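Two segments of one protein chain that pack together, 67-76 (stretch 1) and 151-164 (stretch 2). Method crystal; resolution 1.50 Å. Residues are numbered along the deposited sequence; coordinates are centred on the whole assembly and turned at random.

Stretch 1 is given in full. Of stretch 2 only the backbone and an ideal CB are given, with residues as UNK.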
# COMPACT_ATOMS: atom_id res chain seq x y z
N LYS A 67 17.26 -8.61 8.15
CA LYS A 67 18.50 -8.50 8.94
C LYS A 67 18.80 -7.04 9.20
O LYS A 67 19.48 -6.68 10.17
CB LYS A 67 19.66 -9.15 8.19
CG LYS A 67 19.71 -10.67 8.28
CD LYS A 67 19.72 -11.16 9.72
CE LYS A 67 19.97 -12.67 9.78
NZ LYS A 67 19.36 -13.26 11.03
N ALA A 68 18.30 -6.16 8.32
CA ALA A 68 18.52 -4.73 8.47
C ALA A 68 17.37 -4.10 9.21
O ALA A 68 17.52 -3.07 9.85
CB ALA A 68 18.70 -4.08 7.13
N ILE A 69 16.19 -4.72 9.12
CA ILE A 69 14.98 -4.17 9.72
C ILE A 69 14.31 -5.25 10.56
O ILE A 69 13.55 -6.07 10.03
CB ILE A 69 13.99 -3.68 8.64
CG1 ILE A 69 14.62 -2.61 7.75
CG2 ILE A 69 12.72 -3.18 9.30
CD1 ILE A 69 13.76 -2.29 6.49
N PRO A 70 14.56 -5.25 11.86
CA PRO A 70 14.03 -6.30 12.73
C PRO A 70 12.51 -6.46 12.73
O PRO A 70 11.81 -5.48 12.86
CB PRO A 70 14.50 -5.87 14.13
CG PRO A 70 14.78 -4.42 13.98
CD PRO A 70 15.40 -4.31 12.63
N GLU A 71 12.04 -7.69 12.60
CA GLU A 71 10.62 -8.04 12.64
C GLU A 71 9.84 -7.56 11.42
O GLU A 71 8.62 -7.49 11.46
CB GLU A 71 9.99 -7.48 13.92
CG GLU A 71 10.62 -8.06 15.17
CD GLU A 71 10.31 -9.53 15.33
OE1 GLU A 71 9.42 -9.87 16.15
OE2 GLU A 71 10.96 -10.35 14.64
N LEU A 72 10.55 -7.31 10.33
CA LEU A 72 9.88 -6.81 9.12
C LEU A 72 8.82 -7.76 8.63
O LEU A 72 7.73 -7.32 8.24
CB LEU A 72 10.89 -6.57 8.02
CG LEU A 72 10.36 -6.09 6.66
CD1 LEU A 72 9.71 -4.66 6.79
CD2 LEU A 72 11.43 -6.13 5.58
N GLU A 73 9.12 -9.04 8.59
CA GLU A 73 8.16 -10.00 8.08
C GLU A 73 6.76 -9.89 8.72
O GLU A 73 5.74 -10.22 8.08
CB GLU A 73 8.71 -11.41 8.26
CG GLU A 73 9.11 -11.78 9.67
CD GLU A 73 9.56 -13.22 9.77
OE1 GLU A 73 8.76 -14.10 9.38
OE2 GLU A 73 10.71 -13.47 10.23
N TYR A 74 6.70 -9.41 9.96
CA TYR A 74 5.42 -9.35 10.69
C TYR A 74 4.56 -8.12 10.39
O TYR A 74 3.37 -8.07 10.74
CB TYR A 74 5.70 -9.43 12.19
CG TYR A 74 6.37 -10.70 12.54
CD1 TYR A 74 7.49 -10.72 13.34
CD2 TYR A 74 5.89 -11.90 12.04
CE1 TYR A 74 8.11 -11.91 13.66
CE2 TYR A 74 6.50 -13.09 12.34
CZ TYR A 74 7.61 -13.08 13.15
OH TYR A 74 8.21 -14.27 13.44
N MET A 75 5.16 -7.14 9.73
CA MET A 75 4.45 -5.93 9.34
C MET A 75 3.52 -6.14 8.13
O MET A 75 2.70 -5.27 7.85
CB MET A 75 5.44 -4.81 9.05
CG MET A 75 6.20 -4.32 10.28
SD MET A 75 7.50 -3.19 9.81
CE MET A 75 8.52 -3.13 11.39
N ALA A 76 3.64 -7.28 7.45
CA ALA A 76 2.82 -7.54 6.25
C ALA A 76 1.32 -7.62 6.53
O ALA A 76 0.88 -8.15 7.56
CB ALA A 76 3.29 -8.78 5.53
N UNK A 151 4.00 6.17 15.72
CA UNK A 151 5.13 5.60 16.44
C UNK A 151 5.80 4.57 15.55
O UNK A 151 7.03 4.57 15.41
CB UNK A 151 4.69 4.98 17.77
N UNK A 152 4.98 3.73 14.94
CA UNK A 152 5.44 2.66 14.07
C UNK A 152 6.16 3.19 12.84
O UNK A 152 7.26 2.73 12.51
CB UNK A 152 4.26 1.79 13.64
N UNK A 153 5.57 4.17 12.16
CA UNK A 153 6.16 4.74 10.96
C UNK A 153 7.51 5.41 11.22
O UNK A 153 8.46 5.21 10.47
CB UNK A 153 5.19 5.75 10.34
N UNK A 154 7.61 6.22 12.29
CA UNK A 154 8.86 6.88 12.62
C UNK A 154 9.97 5.83 12.85
O UNK A 154 11.10 6.00 12.40
CB UNK A 154 8.68 7.76 13.86
N UNK A 155 9.64 4.73 13.50
CA UNK A 155 10.63 3.66 13.71
C UNK A 155 11.06 3.10 12.36
O UNK A 155 12.25 3.01 12.04
CB UNK A 155 10.06 2.55 14.59
N UNK A 156 10.06 2.78 11.54
CA UNK A 156 10.32 2.24 10.24
C UNK A 156 11.21 3.19 9.47
O UNK A 156 12.20 2.80 8.83
CB UNK A 156 9.01 1.98 9.49
N UNK A 157 10.85 4.47 9.51
CA UNK A 157 11.60 5.51 8.86
C UNK A 157 13.08 5.52 9.29
O UNK A 157 13.96 5.74 8.47
CB UNK A 157 10.95 6.86 9.16
N UNK A 158 13.35 5.23 10.54
CA UNK A 158 14.74 5.19 11.00
C UNK A 158 15.50 4.10 10.27
O UNK A 158 16.58 4.34 9.70
CB UNK A 158 14.81 4.96 12.51
N UNK A 159 14.91 2.91 10.24
CA UNK A 159 15.52 1.75 9.59
C UNK A 159 15.75 1.99 8.11
O UNK A 159 16.77 1.58 7.56
CB UNK A 159 14.64 0.51 9.78
N UNK A 160 14.79 2.65 7.45
CA UNK A 160 14.95 2.96 6.03
C UNK A 160 16.17 3.86 5.79
O UNK A 160 16.99 3.61 4.91
CB UNK A 160 13.69 3.63 5.49
N UNK A 161 16.27 4.94 6.56
CA UNK A 161 17.38 5.86 6.44
C UNK A 161 18.71 5.19 6.79
O UNK A 161 19.74 5.44 6.14
CB UNK A 161 17.15 7.08 7.34
N UNK A 162 18.65 4.30 7.76
CA UNK A 162 19.85 3.59 8.23
C UNK A 162 20.37 2.55 7.25
O UNK A 162 21.47 2.02 7.45
CB UNK A 162 19.55 2.91 9.57
N UNK A 163 19.61 2.21 6.20
CA UNK A 163 20.14 1.30 5.18
C UNK A 163 21.35 1.97 4.57
O UNK A 163 22.20 1.32 3.98
CB UNK A 163 19.10 0.96 4.11
N UNK A 164 21.39 3.30 4.72
CA UNK A 164 22.46 4.14 4.22
C UNK A 164 22.73 3.87 2.77
O UNK A 164 23.87 3.72 2.34
CB UNK A 164 23.74 3.93 5.04

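Stretch 2 is a helix laid against an irregular segment, so its contact should recur every three or four residues: 152, 156, 159 and 163 are the positions to read closely.

Position 151 has nothing of stretch 1 near its CB, so any helix-tolerant residue would do; it is Lys151.

At 152 CA-to-CB points toward stretch 1, but the ideal CB has no neighbour within 5.5 Å. A short side chain would therefore leave the Met75 thioether untouched, whereas a long aliphatic or an aromatic ring could reach it. The residue is His152, with chi1 t. His152 CE1 lies 3.5 Å from Met75 CE, which sits at the ring edge, and a water hydrogen-bonded to both His152 NE2 and Met75 O adds a polar link that a hydrocarbon ring could not make.

Positions 153 and 154 are out of reach, and the sideways CB of 155 meets open space; they hold Trp153, Arg154 and Ala155.

At 156 the CB also points sideways; Met75 SD lies 5.4 Å from the ideal CB of 156, and Leu72 CD1 is farther along. That apolar surround asks for a large hydrophobic side chain: Leu, Met or Phe could serve. Phe156 takes chi1 t, which brings its ring end closer than its CB direction promises. Leu72 CD1 meets the ring edge, 4.0 Å from Phe156 CE1, while Met75 SD stands 4.0 Å from Phe156 CD1.

Stretch 1 says nothing about 157 and 158, which are Val157 and Glu158.

Position 159 is the tightest. Its CB points toward stretch 1, and the ideal CB of 159 lies 3.7 Å from Ile69 CG1, so a gamma atom in one of the three wells would run into Ile69; the m well leads toward Pro70. A flat ring suits such a surface. His159, with chi1 m, lays one ring face under Ile69 CA and Pro70 CD; the 4.1 Å from Pro70 CD to the His159 ring centroid marks a CH-pi contact. The backbones are close enough here for one water to donate to both Ala68 O and His159 O.

At 160 the CB points away; Leu160 makes no close contact. Position 161 is out of reach and is Asn161. Although 162 points toward stretch 1, its CB is not close, and small Ala162 leaves the gap open.

The sideways CB at 163 needs length to reach the methyl of Ala68, favouring Leu, Ile or Met. Leu163 CD2 extends to 3.6 Å from Ala68 CB.

Position 164, with positive phi after the helix, would suit Gly, Asn or Asp; it is Asn164.

Stretch 2 (151-164) KHWRAFVEHLNALN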
# COMPACT_ATOMS: atom_id res chain seq x y z
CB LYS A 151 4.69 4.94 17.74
CG LYS A 151 4.54 5.90 18.90
CD LYS A 151 5.83 6.66 19.22
CE LYS A 151 5.69 7.43 20.54
NZ LYS A 151 6.44 8.71 20.59
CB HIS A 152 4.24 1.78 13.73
CG HIS A 152 4.57 0.61 12.86
ND1 HIS A 152 5.63 -0.23 13.12
CD2 HIS A 152 3.96 0.14 11.74
CE1 HIS A 152 5.68 -1.15 12.16
NE2 HIS A 152 4.67 -0.95 11.33
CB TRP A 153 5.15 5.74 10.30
CG TRP A 153 5.68 6.48 9.17
CD1 TRP A 153 5.97 7.79 9.12
CD2 TRP A 153 5.95 5.96 7.86
NE1 TRP A 153 6.47 8.13 7.90
CE2 TRP A 153 6.46 7.02 7.09
CE3 TRP A 153 5.89 4.68 7.28
CZ2 TRP A 153 6.87 6.86 5.78
CZ3 TRP A 153 6.27 4.53 5.99
CH2 TRP A 153 6.77 5.58 5.25
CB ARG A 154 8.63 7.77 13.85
CG ARG A 154 7.60 8.86 13.54
CD ARG A 154 7.39 9.92 14.64
NE ARG A 154 5.96 10.18 14.80
CZ ARG A 154 5.26 9.87 15.89
NH1 ARG A 154 5.85 9.35 16.95
NH2 ARG A 154 3.95 10.12 15.94
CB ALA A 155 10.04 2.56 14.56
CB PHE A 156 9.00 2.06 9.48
CG PHE A 156 9.16 1.35 8.18
CD1 PHE A 156 9.39 -0.02 8.15
CD2 PHE A 156 9.11 2.05 6.98
CE1 PHE A 156 9.55 -0.65 6.96
CE2 PHE A 156 9.27 1.40 5.78
CZ PHE A 156 9.51 0.06 5.77
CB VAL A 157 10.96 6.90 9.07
CG1 VAL A 157 11.88 7.99 8.59
CG2 VAL A 157 9.67 6.98 8.25
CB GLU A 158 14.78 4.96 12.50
CG GLU A 158 14.19 6.08 13.32
CD GLU A 158 15.07 7.32 13.40
OE1 GLU A 158 15.87 7.57 12.48
OE2 GLU A 158 14.97 8.07 14.40
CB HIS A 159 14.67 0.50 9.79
CG HIS A 159 14.61 0.01 11.21
ND1 HIS A 159 13.42 -0.31 11.83
CD2 HIS A 159 15.58 -0.23 12.12
CE1 HIS A 159 13.66 -0.72 13.06
NE2 HIS A 159 14.97 -0.67 13.27
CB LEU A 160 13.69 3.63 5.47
CG LEU A 160 12.51 2.76 5.07
CD1 LEU A 160 11.45 3.67 4.42
CD2 LEU A 160 12.93 1.65 4.14
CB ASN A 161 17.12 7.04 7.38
CG ASN A 161 15.98 7.88 6.92
OD1 ASN A 161 15.19 8.38 7.73
ND2 ASN A 161 15.88 8.04 5.62
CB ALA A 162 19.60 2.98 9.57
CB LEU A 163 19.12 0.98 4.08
CG LEU A 163 17.83 0.32 4.56
CD1 LEU A 163 16.84 0.19 3.41
CD2 LEU A 163 18.00 -1.02 5.29
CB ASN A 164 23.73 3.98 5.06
CG ASN A 164 23.72 4.89 6.26
OD1 ASN A 164 23.36 6.07 6.16
ND2 ASN A 164 24.07 4.35 7.42
O HOH W 1 18.16 -0.50 9.03
O HOH W 2 2.77 -2.49 9.26
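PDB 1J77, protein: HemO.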